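Local atomic coordinates of binary enterotoxin of Clostridium perfringens component a (Clostridium perfringens, PDB entry 5WTZ), a protein that probably transfers ADP-ribose from NAD+ to actin, serving as the enzymatic component of a binary, iota-like enterotoxin. Residues N247-G252 and E384-H389; E277-I282 and K338-T343. All coordinates share one frame; numbering follows the deposited sequence.

Both contacts are buried, and both lie beside NAD in the second ADP-ribosyltransferase region. Contact 1 packs helix 240-263 on strand 384-387; contact 2 packs helix 272-286 on F340, in the loop leading into strand 341-344. The two strands are neighbours in a small antiparallel sheet, and the contacts touch, their centres about 7 Å apart. The polar chemistry of contact 1 passes through the ribose hydroxyls, gripped by the carboxylate of E384 and the carbonyl of L250. Contact 2 is apolar packing, F340 with I282 over one ring face and I279 at its end, and meets NAD through T339 and the backbone of its strand. S342 OG of contact 2, hydrogen-bonded to E384 OE2, ties the pair together.

Contact 1: residues N247-G252 and E384-H389; sequences NNYLGG and EVLIDH. With NAD (nicotinamide-adenine-dinucleotide), chain B.
The second glutamate of the ExE motif of arginine-specific ADP-ribosyltransferases, E384, meets helix residues Y249 and L250 here, beside the nicotinamide ribose of NAD. E384 OE1 takes a very short hydrogen bond from ribose O2D, 2.5 Å, while the neighbouring hydroxyl, O3D, donates to the carbonyl oxygen L250 O at 2.8 Å. Strand and helix therefore hold the two hydroxyls of one sugar. The side chains of L250 and E384 run past each other in opposite senses, bringing methyl CD2 of L250 to 3.2 Å from E384 OE1. E384 reaches this far because its chain runs extended beyond CG, with CG anti to the backbone N (chi1 177°); its other oxygen, OE2, is bound by S342 OG. Two residues along the strand, L386 lays CD1 obliquely against the Y249 ring, 3.6 Å from CE1, and this methyl also touches the phenol oxygen. That hydroxyl is fixed by hydrogen bonds with S342 and N258, so Y249 joins an apolar flank to a polar tip. L386 also packs on I246 of helix 240-263 and L286 of helix 272-286, while V385 and I387 turn to strand 358-364.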
loop_
_atom_site.group_PDB
_atom_site.type_symbol
_atom_site.label_atom_id
_atom_site.label_comp_id
_atom_site.label_asym_id
_atom_site.label_seq_id
_atom_site.Cartn_x
_atom_site.Cartn_y
_atom_site.Cartn_z
ATOM N N ASN A 247 28.982 1.757 5.352
ATOM C CA ASN A 247 29.256 3.122 4.903
ATOM C C ASN A 247 29.804 3.166 3.480
ATOM O O ASN A 247 29.384 4.018 2.679
ATOM C CB ASN A 247 30.230 3.816 5.861
ATOM C CG ASN A 247 29.533 4.415 7.072
ATOM O OD1 ASN A 247 28.396 4.870 6.985
ATOM N ND2 ASN A 247 30.224 4.431 8.204
ATOM N N ASN A 248 30.711 2.247 3.153
ATOM C CA ASN A 248 31.197 2.123 1.777
ATOM C C ASN A 248 30.042 1.849 0.792
ATOM O O ASN A 248 29.946 2.495 -0.252
ATOM C CB ASN A 248 32.247 1.006 1.675
ATOM C CG ASN A 248 32.722 0.767 0.245
ATOM O OD1 ASN A 248 32.056 0.091 -0.541
ATOM N ND2 ASN A 248 33.883 1.315 -0.094
ATOM N N TYR A 249 29.181 0.897 1.126
ATOM C CA TYR A 249 28.028 0.571 0.278
ATOM C C TYR A 249 27.166 1.807 0.071
ATOM O O TYR A 249 26.835 2.183 -1.067
ATOM C CB TYR A 249 27.201 -0.565 0.896
ATOM C CG TYR A 249 25.882 -0.858 0.183
ATOM C CD1 TYR A 249 24.740 -0.081 0.420
ATOM C CD2 TYR A 249 25.779 -1.915 -0.714
ATOM C CE1 TYR A 249 23.527 -0.352 -0.226
ATOM C CE2 TYR A 249 24.559 -2.206 -1.354
ATOM C CZ TYR A 249 23.447 -1.414 -1.104
ATOM O OH TYR A 249 22.248 -1.670 -1.740
ATOM N N LEU A 250 26.822 2.460 1.177
ATOM C CA LEU A 250 25.859 3.543 1.139
ATOM C C LEU A 250 26.404 4.749 0.383
ATOM O O LEU A 250 25.648 5.462 -0.276
ATOM C CB LEU A 250 25.449 3.941 2.558
ATOM C CG LEU A 250 24.605 2.921 3.328
ATOM C CD1 LEU A 250 24.477 3.387 4.773
ATOM C CD2 LEU A 250 23.231 2.708 2.671
ATOM N N GLY A 251 27.712 4.960 0.457
ATOM C CA GLY A 251 28.338 6.106 -0.172
ATOM C C GLY A 251 28.652 5.919 -1.645
ATOM O O GLY A 251 29.264 6.790 -2.260
ATOM N N GLY A 252 28.237 4.795 -2.219
ATOM C CA GLY A 252 28.466 4.563 -3.637
ATOM C C GLY A 252 29.046 3.202 -3.995
ATOM O O GLY A 252 29.127 2.844 -5.177
ATOM N N GLU A 384 16.770 5.208 5.156
ATOM C CA GLU A 384 16.951 3.954 4.452
ATOM C C GLU A 384 16.858 2.725 5.351
ATOM O O GLU A 384 17.455 2.667 6.447
ATOM C CB GLU A 384 18.304 3.934 3.726
ATOM C CG GLU A 384 18.584 2.609 3.030
ATOM C CD GLU A 384 19.717 2.692 1.998
ATOM O OE1 GLU A 384 20.323 3.768 1.832
ATOM O OE2 GLU A 384 19.973 1.664 1.337
ATOM N N VAL A 385 16.105 1.742 4.877
ATOM C CA VAL A 385 16.192 0.390 5.400
ATOM C C VAL A 385 16.873 -0.462 4.346
ATOM O O VAL A 385 16.395 -0.572 3.216
ATOM C CB VAL A 385 14.816 -0.180 5.779
ATOM C CG1 VAL A 385 14.885 -1.703 5.962
ATOM C CG2 VAL A 385 14.292 0.501 7.054
ATOM N N LEU A 386 18.019 -1.029 4.718
ATOM C CA LEU A 386 18.794 -1.882 3.824
ATOM C C LEU A 386 18.494 -3.345 4.124
ATOM O O LEU A 386 18.641 -3.799 5.256
ATOM C CB LEU A 386 20.287 -1.591 3.971
ATOM C CG LEU A 386 21.273 -2.335 3.062
ATOM C CD1 LEU A 386 20.967 -1.996 1.608
ATOM C CD2 LEU A 386 22.716 -1.968 3.406
ATOM N N ILE A 387 18.084 -4.091 3.104
ATOM C CA ILE A 387 17.642 -5.472 3.277
ATOM C C ILE A 387 18.737 -6.426 2.803
ATOM O O ILE A 387 19.395 -6.141 1.791
ATOM C CB ILE A 387 16.303 -5.709 2.495
ATOM C CG1 ILE A 387 15.223 -4.761 3.031
ATOM C CG2 ILE A 387 15.847 -7.160 2.563
ATOM C CD1 ILE A 387 13.912 -4.736 2.219
ATOM N N ASP A 388 18.936 -7.530 3.534
ATOM C CA ASP A 388 19.945 -8.535 3.212
ATOM C C ASP A 388 19.721 -9.131 1.819
ATOM O O ASP A 388 18.599 -9.163 1.306
ATOM C CB ASP A 388 19.956 -9.642 4.290
ATOM C CG ASP A 388 21.286 -10.406 4.357
ATOM O OD1 ASP A 388 22.295 -9.982 3.731
ATOM O OD2 ASP A 388 21.334 -11.453 5.049
ATOM N N HIS A 389 20.801 -9.582 1.193
ATOM C CA HIS A 389 20.669 -10.218 -0.113
ATOM C C HIS A 389 19.959 -11.571 0.002
ATOM O O HIS A 389 19.962 -12.197 1.065
ATOM C CB HIS A 389 22.043 -10.385 -0.759
ATOM C CG HIS A 389 22.941 -11.339 -0.037
ATOM N ND1 HIS A 389 23.240 -12.591 -0.521
ATOM C CD2 HIS A 389 23.613 -11.215 1.133
ATOM C CE1 HIS A 389 24.062 -13.203 0.317
ATOM N NE2 HIS A 389 24.302 -12.390 1.327
HETATM P PA NAD B . 21.091 -0.386 -6.816
HETATM O O1A NAD B . 22.470 -0.997 -6.726
HETATM O O2A NAD B . 19.924 -1.057 -6.157
HETATM O O5B NAD B . 20.686 -0.179 -8.363
HETATM C C5B NAD B . 21.621 0.219 -9.372
HETATM C C4B NAD B . 21.137 -0.270 -10.723
HETATM O O4B NAD B . 21.117 -1.704 -10.692
HETATM C C3B NAD B . 19.719 0.203 -11.030
HETATM O O3B NAD B . 19.630 0.496 -12.434
HETATM C C2B NAD B . 18.864 -1.006 -10.677
HETATM O O2B NAD B . 17.660 -1.076 -11.448
HETATM C C1B NAD B . 19.794 -2.182 -10.954
HETATM N N9A NAD B . 19.470 -3.288 -10.030
HETATM C C8A NAD B . 19.468 -3.242 -8.685
HETATM N N7A NAD B . 19.104 -4.449 -8.166
HETATM C C5A NAD B . 18.851 -5.260 -9.200
HETATM C C6A NAD B . 18.422 -6.664 -9.370
HETATM N N6A NAD B . 18.182 -7.439 -8.290
HETATM N N1A NAD B . 18.259 -7.129 -10.633
HETATM C C2A NAD B . 18.503 -6.364 -11.710
HETATM N N3A NAD B . 18.910 -5.082 -11.627
HETATM C C4A NAD B . 19.083 -4.494 -10.420
HETATM O O3 NAD B . 21.216 1.099 -6.224
HETATM P PN NAD B . 20.201 2.338 -6.363
HETATM O O1N NAD B . 18.928 1.981 -5.626
HETATM O O2N NAD B . 20.173 2.771 -7.809
HETATM O O5D NAD B . 21.038 3.435 -5.536
HETATM C C5D NAD B . 21.486 3.193 -4.203
HETATM C C4D NAD B . 21.907 4.510 -3.577
HETATM O O4D NAD B . 20.744 5.277 -3.261
HETATM C C3D NAD B . 22.592 4.263 -2.248
HETATM O O3D NAD B . 23.413 5.410 -1.963
HETATM C C2D NAD B . 21.438 4.205 -1.271
HETATM O O2D NAD B . 21.842 4.590 0.048
HETATM C C1D NAD B . 20.411 5.162 -1.883
HETATM N N1N NAD B . 19.014 4.697 -1.758
HETATM C C2N NAD B . 18.277 4.414 -2.851
HETATM C C3N NAD B . 16.953 3.977 -2.719
HETATM C C7N NAD B . 16.102 3.660 -3.918
HETATM O O7N NAD B . 16.596 3.298 -4.993
HETATM N N7N NAD B . 14.799 3.825 -3.760
HETATM C C4N NAD B . 16.373 3.845 -1.463
HETATM C C5N NAD B . 17.153 4.140 -0.356
HETATM C C6N NAD B . 18.471 4.565 -0.538
#

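Contact 2: residues E277-I282 and K338-T343; sequences EKISNI and KTFIST. With NAD (nicotinamide-adenine-dinucleotide), chain B.
F340 inserts its ring against helix 272-286 just ahead of the Ser-Thr-Ser/Thr segment of the ADP-ribosyltransferase fold, which begins at S342. The tight part is apolar. I282 CG2 sits over one ring face in a CH-pi contact, 3.8 Å from the centroid and 20° off the normal, displaced toward the CE1-CZ side of the rim. This branch, rather than CG1, meets the ring because it lies anti to the backbone N of I282. One helical turn earlier, I279 works at the ring's end: its carbonyl oxygen lies in the ring plane, 3.6 Å from F340 CZ, and its CG2 methyl approaches the same CZ at 4.0 Å. H389 adds an edge-to-face ring contact, and L261 of helix 240-263 also packs on F340. The solvent side is looser: S280, its CB turned away from 338-343, is exposed, as is K338, whereas N281 bonds D245 of helix 240-263 through ND2. Beyond F340 the backbone borders nicotinamide, with T343 O 3.4 Å from NAD C5N. At the dinucleotide's other end, adenine N6A donates a hydrogen bond to T339 OG1 over 2.9 Å, with an angle of 148° at the hydrogen.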
loop_
_atom_site.group_PDB
_atom_site.type_symbol
_atom_site.label_atom_id
_atom_site.label_comp_id
_atom_site.label_asym_id
_atom_site.label_seq_id
_atom_site.Cartn_x
_atom_site.Cartn_y
_atom_site.Cartn_z
ATOM N N GLU A 277 34.405 -10.002 0.765
ATOM C CA GLU A 277 34.611 -9.537 2.137
ATOM C C GLU A 277 33.593 -8.461 2.476
ATOM O O GLU A 277 33.004 -8.461 3.556
ATOM C CB GLU A 277 36.033 -8.983 2.347
ATOM C CG GLU A 277 36.320 -8.615 3.819
ATOM C CD GLU A 277 37.290 -7.440 3.991
ATOM O OE1 GLU A 277 37.849 -6.959 2.982
ATOM O OE2 GLU A 277 37.491 -6.990 5.143
ATOM N N LYS A 278 33.397 -7.532 1.548
ATOM C CA LYS A 278 32.441 -6.462 1.769
ATOM C C LYS A 278 31.031 -7.024 1.893
ATOM O O LYS A 278 30.267 -6.635 2.782
ATOM C CB LYS A 278 32.503 -5.438 0.639
ATOM C CG LYS A 278 33.837 -4.722 0.538
ATOM C CD LYS A 278 33.654 -3.260 0.170
ATOM C CE LYS A 278 34.947 -2.679 -0.390
ATOM N NZ LYS A 278 35.166 -3.131 -1.799
ATOM N N ILE A 279 30.685 -7.940 0.994
ATOM C CA ILE A 279 29.356 -8.543 0.999
ATOM C C ILE A 279 29.140 -9.320 2.302
ATOM O O ILE A 279 28.072 -9.230 2.912
ATOM C CB ILE A 279 29.155 -9.459 -0.228
ATOM C CG1 ILE A 279 29.003 -8.604 -1.494
ATOM C CG2 ILE A 279 27.929 -10.352 -0.048
ATOM C CD1 ILE A 279 29.245 -9.369 -2.782
ATOM N N SER A 280 30.177 -10.042 2.726
ATOM C CA SER A 280 30.181 -10.750 4.009
ATOM C C SER A 280 29.887 -9.820 5.183
ATOM O O SER A 280 29.023 -10.112 6.014
ATOM C CB SER A 280 31.527 -11.447 4.233
ATOM O OG SER A 280 31.564 -12.694 3.567
ATOM N N ASN A 281 30.596 -8.694 5.240
ATOM C CA ASN A 281 30.468 -7.770 6.361
ATOM C C ASN A 281 29.104 -7.076 6.387
ATOM O O ASN A 281 28.463 -6.994 7.441
ATOM C CB ASN A 281 31.620 -6.747 6.326
ATOM C CG ASN A 281 32.957 -7.376 6.666
ATOM O OD1 ASN A 281 33.009 -8.407 7.337
ATOM N ND2 ASN A 281 34.050 -6.755 6.225
ATOM N N ILE A 282 28.643 -6.595 5.235
ATOM C CA ILE A 282 27.318 -5.993 5.158
ATOM C C ILE A 282 26.242 -7.022 5.543
ATOM O O ILE A 282 25.356 -6.718 6.331
ATOM C CB ILE A 282 27.028 -5.411 3.738
ATOM C CG1 ILE A 282 28.074 -4.347 3.379
ATOM C CG2 ILE A 282 25.584 -4.857 3.649
ATOM C CD1 ILE A 282 28.213 -4.091 1.888
ATOM N N LYS A 338 18.796 -11.265 -5.757
ATOM C CA LYS A 338 20.166 -11.633 -5.417
ATOM C C LYS A 338 20.919 -10.493 -4.728
ATOM O O LYS A 338 21.899 -10.719 -4.022
ATOM C CB LYS A 338 20.923 -12.068 -6.680
ATOM C CG LYS A 338 20.260 -13.242 -7.424
ATOM C CD LYS A 338 21.040 -13.632 -8.674
ATOM C CE LYS A 338 22.305 -14.385 -8.302
ATOM N NZ LYS A 338 23.043 -14.890 -9.491
ATOM N N THR A 339 20.447 -9.272 -4.934
ATOM C CA THR A 339 21.138 -8.068 -4.482
ATOM C C THR A 339 20.741 -7.674 -3.060
ATOM O O THR A 339 19.721 -8.149 -2.552
ATOM C CB THR A 339 20.818 -6.884 -5.431
ATOM O OG1 THR A 339 19.418 -6.900 -5.729
ATOM C CG2 THR A 339 21.626 -6.982 -6.740
ATOM N N PHE A 340 21.550 -6.834 -2.407
ATOM C CA PHE A 340 21.070 -6.108 -1.243
ATOM C C PHE A 340 19.995 -5.167 -1.760
ATOM O O PHE A 340 20.101 -4.647 -2.882
ATOM C CB PHE A 340 22.161 -5.293 -0.528
ATOM C CG PHE A 340 23.270 -6.117 0.080
ATOM C CD1 PHE A 340 23.057 -6.856 1.245
ATOM C CD2 PHE A 340 24.517 -6.151 -0.501
ATOM C CE1 PHE A 340 24.067 -7.608 1.803
ATOM C CE2 PHE A 340 25.548 -6.905 0.058
ATOM C CZ PHE A 340 25.313 -7.649 1.211
ATOM N N ILE A 341 18.983 -4.916 -0.943
ATOM C CA ILE A 341 17.894 -4.025 -1.346
ATOM C C ILE A 341 17.909 -2.705 -0.562
ATOM O O ILE A 341 17.615 -2.677 0.646
ATOM C CB ILE A 341 16.509 -4.673 -1.171
ATOM C CG1 ILE A 341 16.533 -6.132 -1.625
ATOM C CG2 ILE A 341 15.447 -3.830 -1.917
ATOM C CD1 ILE A 341 15.188 -6.846 -1.420
ATOM N N SER A 342 18.272 -1.627 -1.257
ATOM C CA SER A 342 18.158 -0.270 -0.727
ATOM C C SER A 342 16.704 0.231 -0.800
ATOM O O SER A 342 16.120 0.428 -1.885
ATOM C CB SER A 342 19.095 0.691 -1.470
ATOM O OG SER A 342 20.431 0.598 -0.977
ATOM N N THR A 343 16.113 0.428 0.368
ATOM C CA THR A 343 14.731 0.911 0.452
ATOM C C THR A 343 14.673 2.151 1.320
ATOM O O THR A 343 15.565 2.397 2.122
ATOM C CB THR A 343 13.740 -0.135 1.043
ATOM O OG1 THR A 343 13.853 -0.169 2.474
ATOM C CG2 THR A 343 13.972 -1.528 0.471
HETATM P PA NAD B . 21.091 -0.386 -6.816
HETATM O O1A NAD B . 22.470 -0.997 -6.726
HETATM O O2A NAD B . 19.924 -1.057 -6.157
HETATM O O5B NAD B . 20.686 -0.179 -8.363
HETATM C C5B NAD B . 21.621 0.219 -9.372
HETATM C C4B NAD B . 21.137 -0.270 -10.723
HETATM O O4B NAD B . 21.117 -1.704 -10.692
HETATM C C3B NAD B . 19.719 0.203 -11.030
HETATM O O3B NAD B . 19.630 0.496 -12.434
HETATM C C2B NAD B . 18.864 -1.006 -10.677
HETATM O O2B NAD B . 17.660 -1.076 -11.448
HETATM C C1B NAD B . 19.794 -2.182 -10.954
HETATM N N9A NAD B . 19.470 -3.288 -10.030
HETATM C C8A NAD B . 19.468 -3.242 -8.685
HETATM N N7A NAD B . 19.104 -4.449 -8.166
HETATM C C5A NAD B . 18.851 -5.260 -9.200
HETATM C C6A NAD B . 18.422 -6.664 -9.370
HETATM N N6A NAD B . 18.182 -7.439 -8.290
HETATM N N1A NAD B . 18.259 -7.129 -10.633
HETATM C C2A NAD B . 18.503 -6.364 -11.710
HETATM N N3A NAD B . 18.910 -5.082 -11.627
HETATM C C4A NAD B . 19.083 -4.494 -10.420
HETATM O O3 NAD B . 21.216 1.099 -6.224
HETATM P PN NAD B . 20.201 2.338 -6.363
HETATM O O1N NAD B . 18.928 1.981 -5.626
HETATM O O2N NAD B . 20.173 2.771 -7.809
HETATM O O5D NAD B . 21.038 3.435 -5.536
HETATM C C5D NAD B . 21.486 3.193 -4.203
HETATM C C4D NAD B . 21.907 4.510 -3.577
HETATM O O4D NAD B . 20.744 5.277 -3.261
HETATM C C3D NAD B . 22.592 4.263 -2.248
HETATM O O3D NAD B . 23.413 5.410 -1.963
HETATM C C2D NAD B . 21.438 4.205 -1.271
HETATM O O2D NAD B . 21.842 4.590 0.048
HETATM C C1D NAD B . 20.411 5.162 -1.883
HETATM N N1N NAD B . 19.014 4.697 -1.758
HETATM C C2N NAD B . 18.277 4.414 -2.851
HETATM C C3N NAD B . 16.953 3.977 -2.719
HETATM C C7N NAD B . 16.102 3.660 -3.918
HETATM O O7N NAD B . 16.596 3.298 -4.993
HETATM N N7N NAD B . 14.799 3.825 -3.760
HETATM C C4N NAD B . 16.373 3.845 -1.463
HETATM C C5N NAD B . 17.153 4.140 -0.356
HETATM C C6N NAD B . 18.471 4.565 -0.538
#